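Local coordinates for protein LAE5 (Uncultured bacterium, PDB 5JD3) that probably hydrolyses ester bonds as an esterase of the GDSL lipase/acylhydrolase family, at residues A[153-165]-A[189-202]. Sequence-based numbering, arbitrary orientation.
Sequences MILLTPYFIEPNR and CLLVDVQGAFDRYL
Ile154 and Leu156 lie against Val192 on one face of two neighbouring parallel strands, 153-156 and the edge strand 190-192, which helix 168-187 connects in a beta-alpha-beta unit of the GDSL hydrolase sheet. The CG2 methyls of Ile154 and Val192 meet at 3.6 Å, while Leu155 turns to the other face and rests its CG on Cys189 CB. Beyond the strands, Thr157 pushes its CG2 over the first turn of helix 194-201, 3.2 Å from Val194 N. Gln195, bent at chi2 (66°), brings its amide to the backbone of Phe160: OE1 accepts from Phe160 N at 2.8 Å, and NE2 makes a weak bond to Phe160 O and another to Asp199 OD1, met from above the carboxylate plane. With an alanine here, Phe160 N would probably lose its acceptor and Asp199 OD1 its amide donor, leaving the loop freer to shift from the helix. With CG held between backbone N and carbonyl carbon (chi1 68°), the Tyr159 ring is laid obliquely onto Phe198, the planes 35° apart and Phe198 CE2 over the tyrosine ring's centre; its OH bonds to Ile215 O. Ile161 covers a face of the Phe198 ring, its CG1 standing 4.3 Å from the ring centroid.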
ATOM      1  N   MET A 153       8.918   8.754  -3.520  1.00 41.01           N
ATOM      2  CA  MET A 153       8.090   8.085  -2.527  1.00 39.39           C
ATOM      3  C   MET A 153       6.646   7.978  -3.003  1.00 37.30           C
ATOM      4  O   MET A 153       6.037   8.971  -3.400  1.00 37.71           O
ATOM      5  CB  MET A 153       8.154   8.824  -1.190  1.00 39.72           C
ATOM      6  CG  MET A 153       7.565   8.039  -0.032  1.00 45.02           C
ATOM      7  SD  MET A 153       8.182   8.590   1.568  1.00 58.88           S
ATOM      8  CE  MET A 153       7.548   7.298   2.633  1.00 25.25           C
ATOM      9  N   ILE A 154       6.106   6.765  -2.959  1.00 36.11           N
ATOM     10  CA  ILE A 154       4.756   6.507  -3.447  1.00 34.87           C
ATOM     11  C   ILE A 154       3.794   6.192  -2.307  1.00 38.13           C
ATOM     12  O   ILE A 154       4.055   5.312  -1.487  1.00 40.53           O
ATOM     13  CB  ILE A 154       4.734   5.336  -4.453  1.00 33.61           C
ATOM     14  CG1 ILE A 154       5.683   5.608  -5.623  1.00 37.39           C
ATOM     15  CG2 ILE A 154       3.323   5.094  -4.957  1.00 24.59           C
ATOM     16  CD1 ILE A 154       7.026   4.920  -5.498  1.00 42.81           C
ATOM     17  N   LEU A 155       2.680   6.914  -2.260  1.00 36.26           N
ATOM     18  CA  LEU A 155       1.659   6.669  -1.250  1.00 31.75           C
ATOM     19  C   LEU A 155       0.419   6.039  -1.873  1.00 29.95           C
ATOM     20  O   LEU A 155      -0.231   6.638  -2.729  1.00 32.95           O
ATOM     21  CB  LEU A 155       1.287   7.967  -0.530  1.00 28.60           C
ATOM     22  CG  LEU A 155       2.436   8.666   0.199  1.00 30.86           C
ATOM     23  CD1 LEU A 155       1.928   9.851   1.007  1.00 30.77           C
ATOM     24  CD2 LEU A 155       3.179   7.682   1.088  1.00 33.95           C
ATOM     25  N   LEU A 156       0.104   4.822  -1.443  1.00 28.57           N
ATOM     26  CA  LEU A 156      -1.080   4.122  -1.925  1.00 29.96           C
ATOM     27  C   LEU A 156      -2.207   4.251  -0.910  1.00 28.65           C
ATOM     28  O   LEU A 156      -2.058   3.854   0.247  1.00 27.16           O
ATOM     29  CB  LEU A 156      -0.775   2.646  -2.197  1.00 33.72           C
ATOM     30  CG  LEU A 156       0.186   2.302  -3.342  1.00 36.60           C
ATOM     31  CD1 LEU A 156       1.643   2.428  -2.916  1.00 36.60           C
ATOM     32  CD2 LEU A 156      -0.100   0.906  -3.877  1.00 38.12           C
ATOM     33  N   THR A 157      -3.332   4.809  -1.346  1.00 27.77           N
ATOM     34  CA  THR A 157      -4.451   5.077  -0.452  1.00 30.81           C
ATOM     35  C   THR A 157      -5.033   3.792   0.133  1.00 30.86           C
ATOM     36  O   THR A 157      -5.066   2.756  -0.533  1.00 32.22           O
ATOM     37  CB  THR A 157      -5.574   5.865  -1.173  1.00 37.34           C
ATOM     38  OG1 THR A 157      -6.596   6.224  -0.235  1.00 49.07           O
ATOM     39  CG2 THR A 157      -6.190   5.040  -2.291  1.00 31.18           C
ATOM     40  N   PRO A 158      -5.470   3.850   1.400  1.00 29.44           N
ATOM     41  CA  PRO A 158      -6.218   2.723   1.955  1.00 29.70           C
ATOM     42  C   PRO A 158      -7.560   2.607   1.248  1.00 26.85           C
ATOM     43  O   PRO A 158      -8.036   3.598   0.695  1.00 32.58           O
ATOM     44  CB  PRO A 158      -6.391   3.101   3.428  1.00 29.69           C
ATOM     45  CG  PRO A 158      -6.314   4.595   3.438  1.00 25.93           C
ATOM     46  CD  PRO A 158      -5.312   4.944   2.375  1.00 25.04           C
ATOM     47  N   TYR A 159      -8.158   1.424   1.252  1.00 24.14           N
ATOM     48  CA  TYR A 159      -9.407   1.237   0.535  1.00 27.41           C
ATOM     49  C   TYR A 159     -10.414   0.421   1.327  1.00 28.53           C
ATOM     50  O   TYR A 159     -10.074  -0.248   2.303  1.00 24.19           O
ATOM     51  CB  TYR A 159      -9.152   0.561  -0.817  1.00 26.81           C
ATOM     52  CG  TYR A 159      -8.684  -0.873  -0.703  1.00 25.64           C
ATOM     53  CD1 TYR A 159      -9.595  -1.923  -0.666  1.00 23.25           C
ATOM     54  CD2 TYR A 159      -7.334  -1.178  -0.631  1.00 21.47           C
ATOM     55  CE1 TYR A 159      -9.171  -3.232  -0.555  1.00 23.20           C
ATOM     56  CE2 TYR A 159      -6.906  -2.486  -0.526  1.00 26.15           C
ATOM     57  CZ  TYR A 159      -7.824  -3.507  -0.486  1.00 24.54           C
ATOM     58  OH  TYR A 159      -7.391  -4.808  -0.379  1.00 29.89           O
ATOM     59  N   PHE A 160     -11.663   0.492   0.883  1.00 26.81           N
ATOM     60  CA  PHE A 160     -12.720  -0.371   1.375  1.00 24.77           C
ATOM     61  C   PHE A 160     -13.536  -0.801   0.165  1.00 25.60           C
ATOM     62  O   PHE A 160     -14.095   0.038  -0.539  1.00 24.96           O
ATOM     63  CB  PHE A 160     -13.586   0.352   2.408  1.00 24.06           C
ATOM     64  CG  PHE A 160     -14.538  -0.549   3.145  1.00 24.13           C
ATOM     65  CD1 PHE A 160     -14.139  -1.808   3.563  1.00 25.56           C
ATOM     66  CD2 PHE A 160     -15.824  -0.127   3.437  1.00 25.48           C
ATOM     67  CE1 PHE A 160     -15.012  -2.636   4.246  1.00 22.66           C
ATOM     68  CE2 PHE A 160     -16.701  -0.949   4.121  1.00 26.23           C
ATOM     69  CZ  PHE A 160     -16.293  -2.206   4.525  1.00 23.92           C
ATOM     70  N   ILE A 161     -13.583  -2.103  -0.099  1.00 26.93           N
ATOM     71  CA  ILE A 161     -14.293  -2.597  -1.272  1.00 24.23           C
ATOM     72  C   ILE A 161     -15.797  -2.522  -1.024  1.00 30.31           C
ATOM     73  O   ILE A 161     -16.468  -3.536  -0.828  1.00 31.39           O
ATOM     74  CB  ILE A 161     -13.871  -4.034  -1.633  1.00 26.05           C
ATOM     75  CG1 ILE A 161     -12.346  -4.139  -1.665  1.00 25.25           C
ATOM     76  CG2 ILE A 161     -14.437  -4.439  -2.987  1.00 27.32           C
ATOM     77  CD1 ILE A 161     -11.830  -5.512  -2.035  1.00 26.95           C
ATOM     78  N   GLU A 162     -16.312  -1.297  -1.025  1.00 29.32           N
ATOM     79  CA  GLU A 162     -17.722  -1.037  -0.772  1.00 28.94           C
ATOM     80  C   GLU A 162     -18.162   0.214  -1.522  1.00 28.71           C
ATOM     81  O   GLU A 162     -17.706   1.316  -1.218  1.00 27.66           O
ATOM     82  CB  GLU A 162     -17.981  -0.878   0.728  1.00 26.27           C
ATOM     83  CG  GLU A 162     -19.415  -0.520   1.074  1.00 34.50           C
ATOM     84  CD  GLU A 162     -20.409  -1.544   0.564  1.00 38.51           C
ATOM     85  OE1 GLU A 162     -20.223  -2.746   0.846  1.00 36.14           O
ATOM     86  OE2 GLU A 162     -21.375  -1.148  -0.123  1.00 41.66           O
ATOM     87  N   PRO A 163     -19.047   0.045  -2.516  1.00 32.01           N
ATOM     88  CA  PRO A 163     -19.512   1.160  -3.349  1.00 33.88           C
ATOM     89  C   PRO A 163     -20.405   2.151  -2.600  1.00 30.55           C
ATOM     90  O   PRO A 163     -20.487   3.310  -3.003  1.00 35.67           O
ATOM     91  CB  PRO A 163     -20.296   0.460  -4.465  1.00 30.12           C
ATOM     92  CG  PRO A 163     -20.715  -0.840  -3.876  1.00 29.98           C
ATOM     93  CD  PRO A 163     -19.605  -1.245  -2.955  1.00 31.70           C
ATOM     94  N   ASN A 164     -21.063   1.704  -1.533  1.00 28.23           N
ATOM     95  CA  ASN A 164     -21.917   2.590  -0.747  1.00 30.42           C
ATOM     96  C   ASN A 164     -21.097   3.676  -0.058  1.00 29.65           C
ATOM     97  O   ASN A 164     -20.394   3.410   0.917  1.00 29.20           O
ATOM     98  CB  ASN A 164     -22.714   1.797   0.291  1.00 29.65           C
ATOM     99  CG  ASN A 164     -23.687   2.667   1.061  1.00 34.87           C
ATOM    100  OD1 ASN A 164     -24.111   3.715   0.578  1.00 36.69           O
ATOM    101  ND2 ASN A 164     -24.042   2.238   2.267  1.00 37.35           N
ATOM    102  N   ARG A 165     -21.198   4.900  -0.567  1.00 29.16           N
ATOM    103  CA  ARG A 165     -20.368   6.002  -0.093  1.00 30.17           C
ATOM    104  C   ARG A 165     -20.819   6.549   1.259  1.00 34.24           C
ATOM    105  O   ARG A 165     -20.081   7.288   1.910  1.00 40.76           O
ATOM    106  CB  ARG A 165     -20.350   7.130  -1.127  1.00 34.42           C
ATOM    107  CG  ARG A 165     -19.839   6.699  -2.490  1.00 37.59           C
ATOM    108  CD  ARG A 165     -18.411   6.186  -2.403  1.00 41.73           C
ATOM    109  NE  ARG A 165     -17.454   7.259  -2.149  1.00 49.70           N
ATOM    110  CZ  ARG A 165     -16.683   7.807  -3.083  1.00 56.19           C
ATOM    111  NH1 ARG A 165     -16.750   7.379  -4.336  1.00 55.44           N
ATOM    112  NH2 ARG A 165     -15.839   8.779  -2.765  1.00 59.46           N
ATOM    113  N   CYS A 189       4.850  13.679  -2.992  1.00 33.26           N
ATOM    114  CA  CYS A 189       4.809  12.236  -3.174  1.00 31.45           C
ATOM    115  C   CYS A 189       3.860  11.855  -4.299  1.00 32.34           C
ATOM    116  O   CYS A 189       2.912  12.580  -4.598  1.00 34.76           O
ATOM    117  CB  CYS A 189       4.382  11.539  -1.882  1.00 31.22           C
ATOM    118  SG  CYS A 189       5.375  11.968  -0.446  1.00 42.26           S
ATOM    119  N   LEU A 190       4.123  10.713  -4.924  1.00 30.96           N
ATOM    120  CA  LEU A 190       3.211  10.161  -5.912  1.00 30.66           C
ATOM    121  C   LEU A 190       2.080   9.440  -5.192  1.00 32.14           C
ATOM    122  O   LEU A 190       2.325   8.615  -4.312  1.00 36.10           O
ATOM    123  CB  LEU A 190       3.945   9.206  -6.857  1.00 30.85           C
ATOM    124  CG  LEU A 190       3.105   8.499  -7.922  1.00 32.82           C
ATOM    125  CD1 LEU A 190       2.378   9.510  -8.793  1.00 34.27           C
ATOM    126  CD2 LEU A 190       3.980   7.591  -8.770  1.00 33.94           C
ATOM    127  N   LEU A 191       0.840   9.757  -5.551  1.00 31.53           N
ATOM    128  CA  LEU A 191      -0.298   9.110  -4.915  1.00 32.06           C
ATOM    129  C   LEU A 191      -1.014   8.154  -5.858  1.00 31.36           C
ATOM    130  O   LEU A 191      -1.461   8.543  -6.936  1.00 31.00           O
ATOM    131  CB  LEU A 191      -1.292  10.143  -4.387  1.00 31.55           C
ATOM    132  CG  LEU A 191      -2.464   9.492  -3.649  1.00 32.10           C
ATOM    133  CD1 LEU A 191      -2.587  10.061  -2.252  1.00 34.98           C
ATOM    134  CD2 LEU A 191      -3.772   9.650  -4.416  1.00 27.65           C
ATOM    135  N   VAL A 192      -1.122   6.900  -5.435  1.00 31.07           N
ATOM    136  CA  VAL A 192      -1.870   5.902  -6.183  1.00 30.01           C
ATOM    137  C   VAL A 192      -3.284   5.786  -5.627  1.00 29.06           C
ATOM    138  O   VAL A 192      -3.477   5.435  -4.463  1.00 27.74           O
ATOM    139  CB  VAL A 192      -1.185   4.526  -6.135  1.00 31.61           C
ATOM    140  CG1 VAL A 192      -2.027   3.492  -6.860  1.00 34.90           C
ATOM    141  CG2 VAL A 192       0.204   4.608  -6.743  1.00 32.15           C
ATOM    142  N   ASP A 193      -4.269   6.092  -6.463  1.00 26.49           N
ATOM    143  CA  ASP A 193      -5.665   6.018  -6.055  1.00 27.35           C
ATOM    144  C   ASP A 193      -6.195   4.594  -6.203  1.00 20.57           C
ATOM    145  O   ASP A 193      -6.862   4.266  -7.184  1.00 22.15           O
ATOM    146  CB  ASP A 193      -6.516   6.993  -6.871  1.00 29.90           C
ATOM    147  CG  ASP A 193      -7.960   7.035  -6.410  1.00 37.54           C
ATOM    148  OD1 ASP A 193      -8.832   7.410  -7.221  1.00 40.89           O
ATOM    149  OD2 ASP A 193      -8.223   6.696  -5.236  1.00 41.67           O
ATOM    150  N   VAL A 194      -5.882   3.754  -5.223  1.00 20.60           N
ATOM    151  CA  VAL A 194      -6.330   2.367  -5.212  1.00 22.94           C
ATOM    152  C   VAL A 194      -7.842   2.280  -5.029  1.00 24.04           C
ATOM    153  O   VAL A 194      -8.508   1.466  -5.671  1.00 24.72           O
ATOM    154  CB  VAL A 194      -5.636   1.565  -4.094  1.00 22.59           C
ATOM    155  CG1 VAL A 194      -6.069   0.106  -4.133  1.00 21.61           C
ATOM    156  CG2 VAL A 194      -4.124   1.682  -4.217  1.00 20.00           C
ATOM    157  N   GLN A 195      -8.375   3.124  -4.150  1.00 25.08           N
ATOM    158  CA  GLN A 195      -9.810   3.162  -3.886  1.00 28.04           C
ATOM    159  C   GLN A 195     -10.596   3.458  -5.158  1.00 26.50           C
ATOM    160  O   GLN A 195     -11.604   2.811  -5.439  1.00 28.81           O
ATOM    161  CB  GLN A 195     -10.134   4.208  -2.817  1.00 28.42           C
ATOM    162  CG  GLN A 195     -11.616   4.331  -2.499  1.00 23.83           C
ATOM    163  CD  GLN A 195     -12.181   3.079  -1.861  1.00 25.14           C
ATOM    164  OE1 GLN A 195     -11.978   2.828  -0.672  1.00 21.72           O
ATOM    165  NE2 GLN A 195     -12.895   2.282  -2.649  1.00 22.15           N
ATOM    166  N   GLY A 196     -10.124   4.438  -5.921  1.00 20.75           N
ATOM    167  CA  GLY A 196     -10.749   4.792  -7.182  1.00 23.45           C
ATOM    168  C   GLY A 196     -10.690   3.648  -8.174  1.00 28.35           C
ATOM    169  O   GLY A 196     -11.628   3.432  -8.942  1.00 33.78           O
ATOM    170  N   ALA A 197      -9.582   2.912  -8.155  1.00 26.22           N
ATOM    171  CA  ALA A 197      -9.410   1.756  -9.026  1.00 25.65           C
ATOM    172  C   ALA A 197     -10.458   0.693  -8.720  1.00 22.17           C
ATOM    173  O   ALA A 197     -11.036   0.099  -9.630  1.00 22.90           O
ATOM    174  CB  ALA A 197      -8.008   1.181  -8.882  1.00 22.43           C
ATOM    175  N   PHE A 198     -10.701   0.460  -7.433  1.00 20.74           N
ATOM    176  CA  PHE A 198     -11.734  -0.481  -7.018  1.00 23.93           C
ATOM    177  C   PHE A 198     -13.119   0.037  -7.389  1.00 26.24           C
ATOM    178  O   PHE A 198     -13.987  -0.737  -7.793  1.00 30.49           O
ATOM    179  CB  PHE A 198     -11.656  -0.751  -5.513  1.00 27.19           C
ATOM    180  CG  PHE A 198     -10.668  -1.822  -5.138  1.00 28.04           C
ATOM    181  CD1 PHE A 198     -10.840  -3.124  -5.581  1.00 25.26           C
ATOM    182  CD2 PHE A 198      -9.578  -1.532  -4.334  1.00 22.97           C
ATOM    183  CE1 PHE A 198      -9.938  -4.114  -5.239  1.00 23.72           C
ATOM    184  CE2 PHE A 198      -8.672  -2.519  -3.988  1.00 23.15           C
ATOM    185  CZ  PHE A 198      -8.853  -3.812  -4.440  1.00 24.55           C
ATOM    186  N   ASP A 199     -13.317   1.347  -7.262  1.00 23.94           N
ATOM    187  CA  ASP A 199     -14.597   1.967  -7.600  1.00 29.93           C
ATOM    188  C   ASP A 199     -14.949   1.766  -9.071  1.00 29.11           C
ATOM    189  O   ASP A 199     -16.119   1.626  -9.423  1.00 29.32           O
ATOM    190  CB  ASP A 199     -14.579   3.461  -7.269  1.00 33.36           C
ATOM    191  CG  ASP A 199     -14.602   3.728  -5.777  1.00 39.41           C
ATOM    192  OD1 ASP A 199     -14.761   2.761  -5.000  1.00 38.91           O
ATOM    193  OD2 ASP A 199     -14.473   4.904  -5.380  1.00 40.96           O
ATOM    194  N   ARG A 200     -13.932   1.758  -9.926  1.00 27.66           N
ATOM    195  CA  ARG A 200     -14.137   1.510 -11.348  1.00 32.45           C
ATOM    196  C   ARG A 200     -14.500   0.050 -11.593  1.00 29.84           C
ATOM    197  O   ARG A 200     -15.386  -0.256 -12.392  1.00 29.33           O
ATOM    198  CB  ARG A 200     -12.891   1.891 -12.148  1.00 33.35           C
ATOM    199  CG  ARG A 200     -12.885   3.333 -12.629  1.00 39.02           C
ATOM    200  CD  ARG A 200     -11.523   3.732 -13.171  1.00 45.22           C
ATOM    201  NE  ARG A 200     -10.633   4.200 -12.112  1.00 49.89           N
ATOM    202  CZ  ARG A 200      -9.326   3.969 -12.078  1.00 51.39           C
ATOM    203  NH1 ARG A 200      -8.594   4.435 -11.075  1.00 54.27           N
ATOM    204  NH2 ARG A 200      -8.749   3.269 -13.045  1.00 50.54           N
ATOM    205  N   TYR A 201     -13.810  -0.847 -10.896  1.00 26.74           N
ATOM    206  CA  TYR A 201     -14.080  -2.276 -10.996  1.00 26.87           C
ATOM    207  C   TYR A 201     -15.498  -2.599 -10.533  1.00 28.33           C
ATOM    208  O   TYR A 201     -16.195  -3.401 -11.154  1.00 32.65           O
ATOM    209  CB  TYR A 201     -13.066  -3.071 -10.168  1.00 22.20           C
ATOM    210  CG  TYR A 201     -13.141  -4.571 -10.366  1.00 22.98           C
ATOM    211  CD1 TYR A 201     -12.300  -5.214 -11.264  1.00 22.72           C
ATOM    212  CD2 TYR A 201     -14.049  -5.344  -9.650  1.00 25.27           C
ATOM    213  CE1 TYR A 201     -12.363  -6.585 -11.446  1.00 25.14           C
ATOM    214  CE2 TYR A 201     -14.120  -6.712  -9.829  1.00 23.73           C
ATOM    215  CZ  TYR A 201     -13.273  -7.327 -10.725  1.00 24.06           C
ATOM    216  OH  TYR A 201     -13.341  -8.690 -10.901  1.00 22.54           O
ATOM    217  N   LEU A 202     -15.917  -1.961  -9.445  1.00 25.51           N
ATOM    218  CA  LEU A 202     -17.209  -2.250  -8.823  1.00 27.23           C
ATOM    219  C   LEU A 202     -18.401  -1.779  -9.655  1.00 27.94           C
ATOM    220  O   LEU A 202     -19.550  -1.974  -9.263  1.00 30.34           O
ATOM    221  CB  LEU A 202     -17.272  -1.623  -7.429  1.00 21.01           C
ATOM    222  CG  LEU A 202     -16.357  -2.260  -6.383  1.00 30.16           C
ATOM    223  CD1 LEU A 202     -16.346  -1.444  -5.098  1.00 26.64           C
ATOM    224  CD2 LEU A 202     -16.782  -3.697  -6.110  1.00 26.95           C
TER
HETATM  225  O   HOH W   1     -14.767   6.974  -7.054  1.00 36.55           O